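Local coordinates for sortase family protein (Clostridium perfringens, PDB 4D70), which probably acts as a class D sortase, a cysteine transpeptidase that cleaves the sorting signals of secreted proteins and joins them to the cell envelope, at residues E30-L34 with H72-A76; A62-K68 with D127-T132; N100-S104 with V155-L160; F138-E144 with V180-G186. All blocks are in the same frame, centred on the assembly; numbering follows the deposited sequence. Where two conformers were deposited one is given.

Contact 1 of 4, residues E30-L34 with H72-A76; sequences EKKTL and HTVIA
Helical residues E30-L34 run across strand residues H72-A76 at 81°, the two short axes coming within 7.8 Å of each other. L34 and V74 stand closest along the backbones, their CA atoms 5.2 Å apart. V74 turns its CB toward the helix and fits its CG1 methyl against the helical turn E30-L34, 3.8 Å from L34 N and 4.0 Å from E30 O. That methyl therefore lies beside the helical bond from L34 N to E30 O. It reaches there because chi1 of 65° sets CG1 between the backbone N and the carbonyl carbon of V74. T33 CG2 meets the same methyl at 3.9 Å, the two side chains crossing at about a right angle, while L34 slides past V74 in the opposite direction with its CB against CG1. The polar end of T33 faces elsewhere, OG1 being bonded to V29 O and N87 OD1. In the sortase fold this places the N-terminal helix 29-39 on the outside of the β-barrel, over strand 71-77, which lies between strands 60-66 and 88-90; L34 also touches L63 of the former. One side-chain hydrogen bond joins helix to strand: T73 OG1 donates to E30 OE2 at a short 2.5 Å, using the anti lone pair, away from the other carboxylate oxygen. E30 reaches across with a fully extended chain, CG anti to the backbone N (chi1 179°). Its OE1 accepts from S27 N, so the carboxylate is held at both oxygens, by T73 and by S27 just ahead of the helix.

Contact 2 of 4, residues A62-K68 with D127-T132; sequences ALIDIEK and DEIKIT
Two neighbouring strands in the wall of the sortase β-barrel pair antiparallel, 62-66 with 128-132, L63 facing T132, I64 facing I131 and D65 facing K130. L63 with T132 and D65 with K130 are the hydrogen-bonded pairs, and each exchanges two backbone bonds: L63 N to T132 O at 2.8 Å and T132 N to L63 O, then D65 N to K130 O at 3.0 Å and K130 N to D65 O. I64 with I131 is the non-hydrogen-bonded pair between them. On the face bearing I64, isoleucine packs on isoleucine. I131 folds its CD1 against I64 CG1, 3.7 Å away, and I64 CD1 also lies beside I129 CG2, the three side chains pointing the same way. I66 CG1 continues the row on I129, and A62 CB touches I131 CG2 at the other end. These aliphatic groups belong to the barrel interior, where I129 and I131 also reach M165 of strand 163-171. The face of L63, D65, K130 and T132 is more polar. A water there lies 2.6 Å from D65 OD2 and equally close to T132 OG1, and D65 OD1 is bonded to H72 ND1 of the next strand. Beyond I66 the strands part: one water accepts from E67 N and another from K68 N, both donating to E128 O. K68 then bends at chi2 (99°) and chi4 to bring NZ to D127 OD2, a 2.7 Å salt bridge on the syn side of the carboxylate, 19° out of its plane. Q124 holds both partners, its N bonding D127 OD2 and its OE1 taking K68 NZ.

Contact 3 of 4, residues N100-S104 with V155-L160; sequences NGNFS and VLNQNL
N102 O accepts two hydrogen bonds, from Q158 NE2 at 2.9 Å and from S104 OG of its own strand at 3.1 Å. The Q158 amide also takes N102 N on OE1 at 2.9 Å, almost straight at 170° although the donor stands above the carbonyl plane. One glutamine side chain thus pairs with both the N-H and the C=O of N102, much as a neighbouring strand would. The second NE2 proton goes to L156 O, fixing the rotation of the amide, and OE1 also accepts from A95 N. N102 answers in kind: ND2 donates to V155 O and to N157 O, both acceptors lying in its amide plane, and OD1 is bonded to T166 OG1. The two amide planes are only 8° apart. Here the β6/β7 loop, between strands 137-148 and 163-171 and, as in other sortases, probably bordering the substrate groove, is sewn to barrel strand 101-109, N102 filling the loop's bend. G101 passes close to the loop, its CA 3.4 Å from N159 O, in a backbone conformation (phi 102°) that suits glycine. Apolar contact is sparse: L156 CD2 rests on S104 CB at 3.7 Å, and L160 CD2 approaches N100 CB at 4.1 Å.

Contact 4 of 4, residues F138-E144 with V180-G186; sequences FQYEINE and VKAKLIG
Strands 138-144 and 180-184 run antiparallel with a strong twist, their short axes 132° apart and 4.1 Å at closest approach, and I142 CA lies 3.8 Å from A182 CA. Y140 faces L184 and I142 faces A182 in non-hydrogen-bonded pairs. Between them E141 and K183 exchange two backbone bonds, E141 N to K183 O at 2.8 Å. A classic β bulge interrupts the ladder on each side. N143 and E144 both face K181, whose O accepts from N143 N and weakly from E144 N while K181 N donates to E144 O. In the tail beyond L184, I185 and G186 both face Q139, with I185 N giving Q139 O a straight bond and G186 N a weak one. L184 CD1 stands over the centre of the Y140 ring in a CH-π contact, 3.9 Å from the centroid and 9° off the normal. L184 swings CG anti to its backbone N (chi1 -172°), and the same methyl also lies 3.7 Å from F138 CB. A182 CB sits against Y140 CB at 3.8 Å, and I142 CD1 meets V180 CG1. This is the inward face of the sortase barrel: Y140 and A182 also touch M165 of strand 163-171, and Y140 OH is bonded to G98 N. The other face is charged. E141 and K183 lie side by side, E141 OE1 4.2 Å from K183 NZ, beyond a salt bridge. The I185 side chain crosses that of E141 at about a right angle, its CG2 3.5 Å from E141 OE1. K181 runs beside E144, but its NZ is spent on T166 OG1 and V155 O.

Contacts 2 and 4 are neighbouring ladders of one barrel wall: strand 128-132 pairs with 60-66 on one side and 137-148 on the other, so contact 2 passes directly into contact 4. Both are partly buried, with apolar rows on their inner faces and polar or charged residues on the outer ones. Contact 1 lays a helix on strand 71-77, the other neighbour of 60-66, and is the most buried of the four. Contacts 3 and 4 lie across the chain's centre from contact 1; contact 3, also partly buried, is largely polar, side-chain amides replacing the strand-to-strand bonds of contacts 2 and 4. F103 meets I75 of contact 1 and I131 of contact 2.

Contact 1 of 4, residues E30-L34 with H72-A76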
# COMPACT_ATOMS: atom_id res chain seq x y z
N GLU A 30 11.16 3.49 9.06
CA GLU A 30 10.53 2.37 8.37
C GLU A 30 10.68 1.09 9.20
O GLU A 30 9.68 0.43 9.50
CB GLU A 30 11.13 2.17 6.97
CG GLU A 30 10.53 1.00 6.20
CD GLU A 30 11.10 0.86 4.80
OE1 GLU A 30 12.03 1.60 4.45
OE2 GLU A 30 10.61 0.02 4.02
N LYS A 31 11.92 0.76 9.58
CA LYS A 31 12.15 -0.47 10.34
C LYS A 31 11.32 -0.48 11.62
O LYS A 31 10.74 -1.49 12.01
CB LYS A 31 13.61 -0.60 10.70
CG LYS A 31 13.93 -1.79 11.60
CD LYS A 31 13.72 -3.12 10.89
CE LYS A 31 14.26 -4.29 11.71
NZ LYS A 31 13.78 -5.60 11.21
N LYS A 32 11.29 0.66 12.28
CA LYS A 32 10.57 0.76 13.51
C LYS A 32 9.08 0.45 13.29
O LYS A 32 8.50 -0.38 13.98
CB LYS A 32 10.72 2.15 14.10
CG LYS A 32 10.16 2.23 15.50
CD LYS A 32 10.31 3.60 16.17
CE LYS A 32 9.04 4.03 16.92
NZ LYS A 32 8.06 4.67 16.00
N THR A 33 8.48 1.16 12.35
CA THR A 33 7.07 0.95 12.05
C THR A 33 6.86 -0.50 11.75
O THR A 33 5.90 -1.11 12.15
CB THR A 33 6.71 1.73 10.82
OG1 THR A 33 7.12 3.09 11.01
CG2 THR A 33 5.24 1.64 10.54
N LEU A 34 7.80 -1.04 11.00
CA LEU A 34 7.72 -2.44 10.59
C LEU A 34 7.81 -3.37 11.77
O LEU A 34 7.01 -4.28 11.91
CB LEU A 34 8.82 -2.73 9.57
CG LEU A 34 9.15 -4.17 9.26
CD1 LEU A 34 7.92 -4.84 8.69
CD2 LEU A 34 10.26 -4.23 8.22
N HIS A 72 9.65 -5.98 0.75
CA HIS A 72 9.25 -6.69 1.96
C HIS A 72 9.24 -5.65 3.03
O HIS A 72 10.27 -5.41 3.68
CB HIS A 72 10.25 -7.81 2.34
CG HIS A 72 10.40 -8.82 1.25
ND1 HIS A 72 9.42 -9.74 0.96
CD2 HIS A 72 11.38 -9.00 0.33
CE1 HIS A 72 9.79 -10.46 -0.07
NE2 HIS A 72 10.96 -10.02 -0.48
N THR A 73 8.11 -5.00 3.25
CA THR A 73 8.09 -3.93 4.23
C THR A 73 6.69 -3.76 4.79
O THR A 73 5.93 -4.71 4.86
CB THR A 73 8.72 -2.63 3.69
OG1 THR A 73 8.85 -1.67 4.75
CG2 THR A 73 7.87 -2.00 2.58
N VAL A 74 6.40 -2.56 5.28
CA VAL A 74 5.21 -2.26 6.02
C VAL A 74 4.50 -1.10 5.32
O VAL A 74 5.13 -0.32 4.62
CB VAL A 74 5.54 -1.83 7.47
CG1 VAL A 74 6.33 -0.52 7.50
CG2 VAL A 74 4.30 -1.70 8.31
N ILE A 75 3.18 -1.05 5.52
CA ILE A 75 2.35 0.04 5.06
C ILE A 75 1.88 0.82 6.22
O ILE A 75 1.32 0.26 7.12
CB ILE A 75 1.18 -0.44 4.21
CG1 ILE A 75 1.76 -1.17 2.97
CG2 ILE A 75 0.29 0.76 3.77
CD1 ILE A 75 0.74 -2.00 2.25
N ALA A 76 2.10 2.14 6.18
CA ALA A 76 1.59 3.03 7.26
C ALA A 76 0.26 3.65 6.89
O ALA A 76 -0.04 3.84 5.73
CB ALA A 76 2.60 4.15 7.52

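Contact 2 of 4, residues A62-K68 with D127-T132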
# COMPACT_ATOMS: atom_id res chain seq x y z
N ALA A 62 -0.38 -2.99 7.64
CA ALA A 62 -0.20 -4.23 6.91
C ALA A 62 1.26 -4.35 6.54
O ALA A 62 2.00 -3.36 6.46
CB ALA A 62 -1.06 -4.22 5.61
N LEU A 63 1.63 -5.56 6.23
CA LEU A 63 2.84 -5.83 5.57
C LEU A 63 2.56 -5.96 4.07
O LEU A 63 1.48 -6.38 3.64
CB LEU A 63 3.40 -7.19 6.03
CG LEU A 63 3.74 -7.36 7.54
CD1 LEU A 63 4.28 -8.77 7.74
CD2 LEU A 63 4.74 -6.32 8.05
N ILE A 64 3.53 -5.59 3.30
CA ILE A 64 3.51 -5.79 1.87
C ILE A 64 4.74 -6.57 1.44
O ILE A 64 5.89 -6.24 1.78
CB ILE A 64 3.41 -4.44 1.12
CG1 ILE A 64 3.37 -4.66 -0.41
CG2 ILE A 64 4.59 -3.50 1.47
CD1 ILE A 64 2.83 -3.46 -1.18
N ASP A 65 4.52 -7.62 0.66
CA ASP A 65 5.58 -8.40 0.03
C ASP A 65 5.32 -8.53 -1.44
O ASP A 65 4.24 -8.93 -1.85
CB ASP A 65 5.61 -9.80 0.65
CG ASP A 65 5.98 -9.76 2.11
OD1 ASP A 65 7.20 -9.65 2.37
OD2 ASP A 65 5.07 -9.73 2.97
N ILE A 66 6.29 -8.11 -2.24
CA ILE A 66 6.28 -8.29 -3.68
C ILE A 66 7.56 -9.00 -4.13
O ILE A 66 8.62 -8.39 -4.31
CB ILE A 66 6.20 -6.96 -4.42
CG1 ILE A 66 5.08 -6.09 -3.78
CG2 ILE A 66 5.95 -7.23 -5.84
CD1 ILE A 66 4.98 -4.73 -4.41
N GLU A 67 7.43 -10.30 -4.30
CA GLU A 67 8.58 -11.17 -4.52
C GLU A 67 9.35 -10.72 -5.75
O GLU A 67 10.56 -10.71 -5.72
CB GLU A 67 8.16 -12.65 -4.66
CG GLU A 67 7.46 -13.24 -3.42
CD GLU A 67 8.25 -13.06 -2.13
OE1 GLU A 67 9.51 -13.24 -2.20
OE2 GLU A 67 7.61 -12.73 -1.06
N LYS A 68 8.65 -10.31 -6.80
CA LYS A 68 9.30 -10.04 -8.09
C LYS A 68 10.33 -8.93 -8.02
O LYS A 68 11.32 -8.97 -8.76
CB LYS A 68 8.26 -9.74 -9.12
CG LYS A 68 8.74 -9.42 -10.51
CD LYS A 68 8.62 -10.63 -11.39
CE LYS A 68 8.82 -10.28 -12.85
NZ LYS A 68 7.78 -9.48 -13.51
N ASP A 127 1.77 -10.55 -11.95
CA ASP A 127 2.61 -10.63 -10.77
C ASP A 127 1.76 -10.44 -9.55
O ASP A 127 0.67 -9.78 -9.57
CB ASP A 127 3.70 -9.58 -10.77
CG ASP A 127 4.78 -9.88 -11.80
OD1 ASP A 127 4.86 -11.05 -12.20
OD2 ASP A 127 5.47 -8.93 -12.26
N GLU A 128 2.21 -11.03 -8.49
CA GLU A 128 1.47 -11.03 -7.23
C GLU A 128 1.99 -10.00 -6.21
O GLU A 128 3.20 -9.77 -6.11
CB GLU A 128 1.56 -12.43 -6.59
CG GLU A 128 0.32 -12.90 -5.88
CD GLU A 128 0.36 -14.42 -5.59
OE1 GLU A 128 0.18 -15.25 -6.50
OE2 GLU A 128 0.63 -14.79 -4.46
N ILE A 129 1.04 -9.43 -5.44
CA ILE A 129 1.28 -8.55 -4.34
C ILE A 129 0.57 -9.15 -3.13
O ILE A 129 -0.65 -9.29 -3.10
CB ILE A 129 0.75 -7.11 -4.56
CG1 ILE A 129 1.45 -6.43 -5.79
CG2 ILE A 129 0.96 -6.25 -3.35
CD1 ILE A 129 0.62 -5.28 -6.31
N LYS A 130 1.35 -9.46 -2.13
CA LYS A 130 0.83 -10.05 -0.89
C LYS A 130 0.71 -9.00 0.22
O LYS A 130 1.65 -8.32 0.54
CB LYS A 130 1.73 -11.21 -0.45
CG LYS A 130 1.28 -11.92 0.84
CD LYS A 130 2.41 -12.75 1.44
CE LYS A 130 2.75 -13.97 0.64
NZ LYS A 130 3.99 -14.54 1.22
N ILE A 131 -0.47 -8.91 0.80
CA ILE A 131 -0.78 -7.93 1.82
C ILE A 131 -1.26 -8.70 3.05
O ILE A 131 -2.24 -9.44 2.99
CB ILE A 131 -1.86 -6.95 1.41
CG1 ILE A 131 -1.47 -6.26 0.08
CG2 ILE A 131 -2.08 -5.91 2.52
CD1 ILE A 131 -0.28 -5.30 0.14
N THR A 132 -0.52 -8.51 4.15
CA THR A 132 -0.79 -9.25 5.42
C THR A 132 -1.22 -8.30 6.48
O THR A 132 -0.47 -7.37 6.85
CB THR A 132 0.50 -9.94 5.86
OG1 THR A 132 0.92 -10.75 4.77
CG2 THR A 132 0.26 -10.80 7.06
O HOH W 1 2.54 -9.41 3.20
O HOH W 2 4.72 -11.38 -4.04
O HOH W 3 5.69 -10.53 -7.30

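Contact 3 of 4, residues N100-S104 with V155-L160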
# COMPACT_ATOMS: atom_id res chain seq x y z
N ASN A 100 -14.08 -4.87 0.05
CA ASN A 100 -14.71 -4.31 -1.13
C ASN A 100 -14.15 -2.91 -1.36
O ASN A 100 -13.91 -2.17 -0.42
CB ASN A 100 -16.20 -4.19 -0.92
CG ASN A 100 -16.88 -5.51 -0.70
OD1 ASN A 100 -16.54 -6.51 -1.30
ND2 ASN A 100 -17.88 -5.49 0.11
N GLY A 101 -13.95 -2.55 -2.62
CA GLY A 101 -13.34 -1.26 -2.93
C GLY A 101 -11.89 -1.44 -3.31
O GLY A 101 -11.48 -2.52 -3.74
N ASN A 102 -11.13 -0.37 -3.14
CA ASN A 102 -9.83 -0.27 -3.79
C ASN A 102 -8.85 0.24 -2.76
O ASN A 102 -8.74 1.41 -2.53
CB ASN A 102 -9.99 0.62 -5.02
CG ASN A 102 -8.69 1.20 -5.54
OD1 ASN A 102 -7.64 0.60 -5.40
ND2 ASN A 102 -8.77 2.35 -6.19
N PHE A 103 -8.11 -0.69 -2.17
CA PHE A 103 -7.08 -0.41 -1.17
C PHE A 103 -5.92 0.29 -1.89
O PHE A 103 -5.23 -0.35 -2.69
CB PHE A 103 -6.61 -1.78 -0.58
CG PHE A 103 -5.37 -1.69 0.26
CD1 PHE A 103 -5.31 -0.85 1.37
CD2 PHE A 103 -4.26 -2.48 -0.02
CE1 PHE A 103 -4.16 -0.77 2.13
CE2 PHE A 103 -3.10 -2.38 0.73
CZ PHE A 103 -3.05 -1.53 1.82
N SER A 104 -5.74 1.57 -1.58
CA SER A 104 -4.81 2.41 -2.28
C SER A 104 -3.62 2.87 -1.46
O SER A 104 -3.75 3.27 -0.31
CB SER A 104 -5.50 3.64 -2.80
OG SER A 104 -6.51 3.28 -3.71
N VAL A 155 -8.07 7.34 -9.91
CA VAL A 155 -7.32 6.12 -9.58
C VAL A 155 -7.61 5.66 -8.18
O VAL A 155 -7.36 4.47 -7.86
CB VAL A 155 -5.80 6.29 -9.77
CG1 VAL A 155 -5.49 6.71 -11.20
CG2 VAL A 155 -5.18 7.29 -8.81
N LEU A 156 -8.09 6.59 -7.34
CA LEU A 156 -8.48 6.27 -5.98
C LEU A 156 -9.97 5.92 -5.82
O LEU A 156 -10.40 5.61 -4.69
CB LEU A 156 -8.16 7.43 -5.04
CG LEU A 156 -6.73 7.91 -5.10
CD1 LEU A 156 -6.53 9.03 -4.11
CD2 LEU A 156 -5.80 6.75 -4.79
N ASN A 157 -10.70 5.87 -6.91
CA ASN A 157 -12.13 5.55 -6.79
C ASN A 157 -12.37 4.18 -6.14
O ASN A 157 -11.57 3.25 -6.30
CB ASN A 157 -12.78 5.59 -8.17
CG ASN A 157 -13.01 7.02 -8.65
OD1 ASN A 157 -12.73 7.99 -7.96
ND2 ASN A 157 -13.48 7.13 -9.86
N GLN A 158 -13.48 4.07 -5.42
CA GLN A 158 -13.90 2.91 -4.69
C GLN A 158 -15.11 2.25 -5.35
O GLN A 158 -16.23 2.70 -5.19
CB GLN A 158 -14.28 3.30 -3.25
CG GLN A 158 -13.12 3.96 -2.50
CD GLN A 158 -11.90 3.03 -2.40
OE1 GLN A 158 -11.97 2.02 -1.72
NE2 GLN A 158 -10.77 3.43 -2.99
N ASN A 159 -14.87 1.20 -6.10
CA ASN A 159 -15.90 0.34 -6.66
C ASN A 159 -16.11 -0.84 -5.73
O ASN A 159 -15.29 -1.79 -5.68
CB ASN A 159 -15.49 -0.17 -8.08
CG ASN A 159 -16.52 -1.14 -8.69
OD1 ASN A 159 -17.57 -1.47 -8.10
ND2 ASN A 159 -16.20 -1.63 -9.88
N LEU A 160 -17.22 -0.78 -4.98
CA LEU A 160 -17.52 -1.80 -4.00
C LEU A 160 -18.01 -3.11 -4.59
O LEU A 160 -18.18 -4.04 -3.84
CB LEU A 160 -18.50 -1.25 -2.95
CG LEU A 160 -18.01 0.01 -2.22
CD1 LEU A 160 -19.11 0.48 -1.23
CD2 LEU A 160 -16.70 -0.13 -1.48

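Contact 4 of 4, residues F138-E144 with V180-G186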
# COMPACT_ATOMS: atom_id res chain seq x y z
N PHE A 138 -3.77 -11.54 2.22
CA PHE A 138 -4.51 -11.26 0.98
C PHE A 138 -3.57 -11.28 -0.21
O PHE A 138 -2.52 -10.62 -0.18
CB PHE A 138 -5.20 -9.90 1.08
CG PHE A 138 -6.26 -9.87 2.14
CD1 PHE A 138 -7.44 -10.62 1.98
CD2 PHE A 138 -6.10 -9.10 3.31
CE1 PHE A 138 -8.40 -10.63 2.97
CE2 PHE A 138 -7.10 -9.06 4.26
CZ PHE A 138 -8.25 -9.83 4.09
N GLN A 139 -3.92 -12.03 -1.25
CA GLN A 139 -3.11 -12.10 -2.44
C GLN A 139 -3.78 -11.33 -3.55
O GLN A 139 -4.89 -11.65 -3.91
CB GLN A 139 -2.98 -13.54 -2.89
CG GLN A 139 -2.27 -14.40 -1.87
CD GLN A 139 -0.81 -14.06 -1.82
OE1 GLN A 139 -0.31 -13.25 -2.60
NE2 GLN A 139 -0.09 -14.69 -0.91
N TYR A 140 -3.12 -10.30 -4.05
CA TYR A 140 -3.64 -9.54 -5.20
C TYR A 140 -2.79 -9.79 -6.44
O TYR A 140 -1.54 -10.01 -6.37
CB TYR A 140 -3.65 -8.03 -4.89
CG TYR A 140 -4.60 -7.55 -3.85
CD1 TYR A 140 -4.24 -7.50 -2.54
CD2 TYR A 140 -5.83 -7.00 -4.20
CE1 TYR A 140 -5.08 -6.97 -1.57
CE2 TYR A 140 -6.68 -6.47 -3.26
CZ TYR A 140 -6.30 -6.44 -1.94
OH TYR A 140 -7.13 -5.97 -0.98
N GLU A 141 -3.46 -9.83 -7.57
CA GLU A 141 -2.82 -10.07 -8.84
C GLU A 141 -2.97 -8.83 -9.74
O GLU A 141 -4.08 -8.43 -10.06
CB GLU A 141 -3.46 -11.24 -9.58
CG GLU A 141 -2.68 -11.60 -10.83
CD GLU A 141 -3.33 -12.80 -11.62
OE1 GLU A 141 -4.40 -13.23 -11.20
OE2 GLU A 141 -2.81 -13.31 -12.63
N ILE A 142 -1.85 -8.31 -10.21
CA ILE A 142 -1.81 -7.16 -11.07
C ILE A 142 -2.50 -7.38 -12.36
O ILE A 142 -2.29 -8.42 -13.10
CB ILE A 142 -0.34 -6.71 -11.34
CG1 ILE A 142 0.35 -6.37 -10.02
CG2 ILE A 142 -0.26 -5.55 -12.33
CD1 ILE A 142 1.84 -6.00 -10.26
N ASN A 143 -3.46 -6.49 -12.63
CA ASN A 143 -4.19 -6.64 -13.88
C ASN A 143 -4.25 -5.37 -14.73
O ASN A 143 -4.77 -5.42 -15.81
CB ASN A 143 -5.60 -7.13 -13.68
CG ASN A 143 -6.42 -6.16 -12.84
OD1 ASN A 143 -5.91 -5.28 -12.15
ND2 ASN A 143 -7.71 -6.41 -12.83
N GLU A 144 -3.63 -4.31 -14.28
CA GLU A 144 -3.60 -3.05 -15.01
C GLU A 144 -2.40 -2.23 -14.58
O GLU A 144 -2.09 -2.13 -13.38
CB GLU A 144 -4.97 -2.31 -14.73
CG GLU A 144 -4.99 -0.88 -15.22
CD GLU A 144 -6.41 -0.30 -15.24
OE1 GLU A 144 -7.18 -0.73 -14.39
OE2 GLU A 144 -6.75 0.47 -16.19
N VAL A 180 -0.28 1.05 -10.64
CA VAL A 180 -0.39 -0.39 -10.68
C VAL A 180 -1.68 -0.75 -9.95
O VAL A 180 -1.84 -0.39 -8.79
CB VAL A 180 0.82 -1.01 -9.98
CG1 VAL A 180 0.70 -2.52 -9.95
CG2 VAL A 180 2.12 -0.66 -10.70
N LYS A 181 -2.55 -1.48 -10.63
CA LYS A 181 -3.78 -2.00 -10.05
C LYS A 181 -3.77 -3.51 -10.07
O LYS A 181 -3.18 -4.15 -10.99
CB LYS A 181 -5.01 -1.47 -10.81
CG LYS A 181 -5.19 0.08 -10.54
CD LYS A 181 -6.51 0.60 -11.10
CE LYS A 181 -6.86 2.02 -10.65
NZ LYS A 181 -7.45 2.04 -9.27
N ALA A 182 -4.44 -4.09 -9.09
CA ALA A 182 -4.40 -5.51 -8.88
C ALA A 182 -5.75 -5.91 -8.25
O ALA A 182 -6.38 -5.12 -7.53
CB ALA A 182 -3.24 -5.86 -7.96
N LYS A 183 -6.19 -7.12 -8.57
CA LYS A 183 -7.43 -7.65 -8.08
C LYS A 183 -7.17 -8.77 -7.07
O LYS A 183 -6.22 -9.54 -7.22
CB LYS A 183 -8.26 -8.23 -9.24
CG LYS A 183 -7.51 -9.36 -9.97
CD LYS A 183 -8.28 -10.09 -11.10
CE LYS A 183 -7.48 -11.33 -11.56
NZ LYS A 183 -8.12 -12.02 -12.72
N LEU A 184 -8.02 -8.87 -6.07
CA LEU A 184 -7.85 -9.89 -5.05
C LEU A 184 -8.06 -11.27 -5.64
O LEU A 184 -9.03 -11.50 -6.37
CB LEU A 184 -8.83 -9.68 -3.91
CG LEU A 184 -8.65 -10.57 -2.66
CD1 LEU A 184 -7.40 -10.20 -1.88
CD2 LEU A 184 -9.84 -10.47 -1.72
N ILE A 185 -7.15 -12.19 -5.43
CA ILE A 185 -7.35 -13.57 -5.96
C ILE A 185 -7.43 -14.63 -4.87
O ILE A 185 -7.66 -15.81 -5.17
CB ILE A 185 -6.24 -14.06 -6.94
CG1 ILE A 185 -4.88 -14.00 -6.29
CG2 ILE A 185 -6.23 -13.27 -8.21
CD1 ILE A 185 -3.73 -14.54 -7.15
N GLY A 186 -7.20 -14.26 -3.62
CA GLY A 186 -7.08 -15.31 -2.55
C GLY A 186 -6.62 -14.75 -1.20
O GLY A 186 -6.21 -13.57 -1.16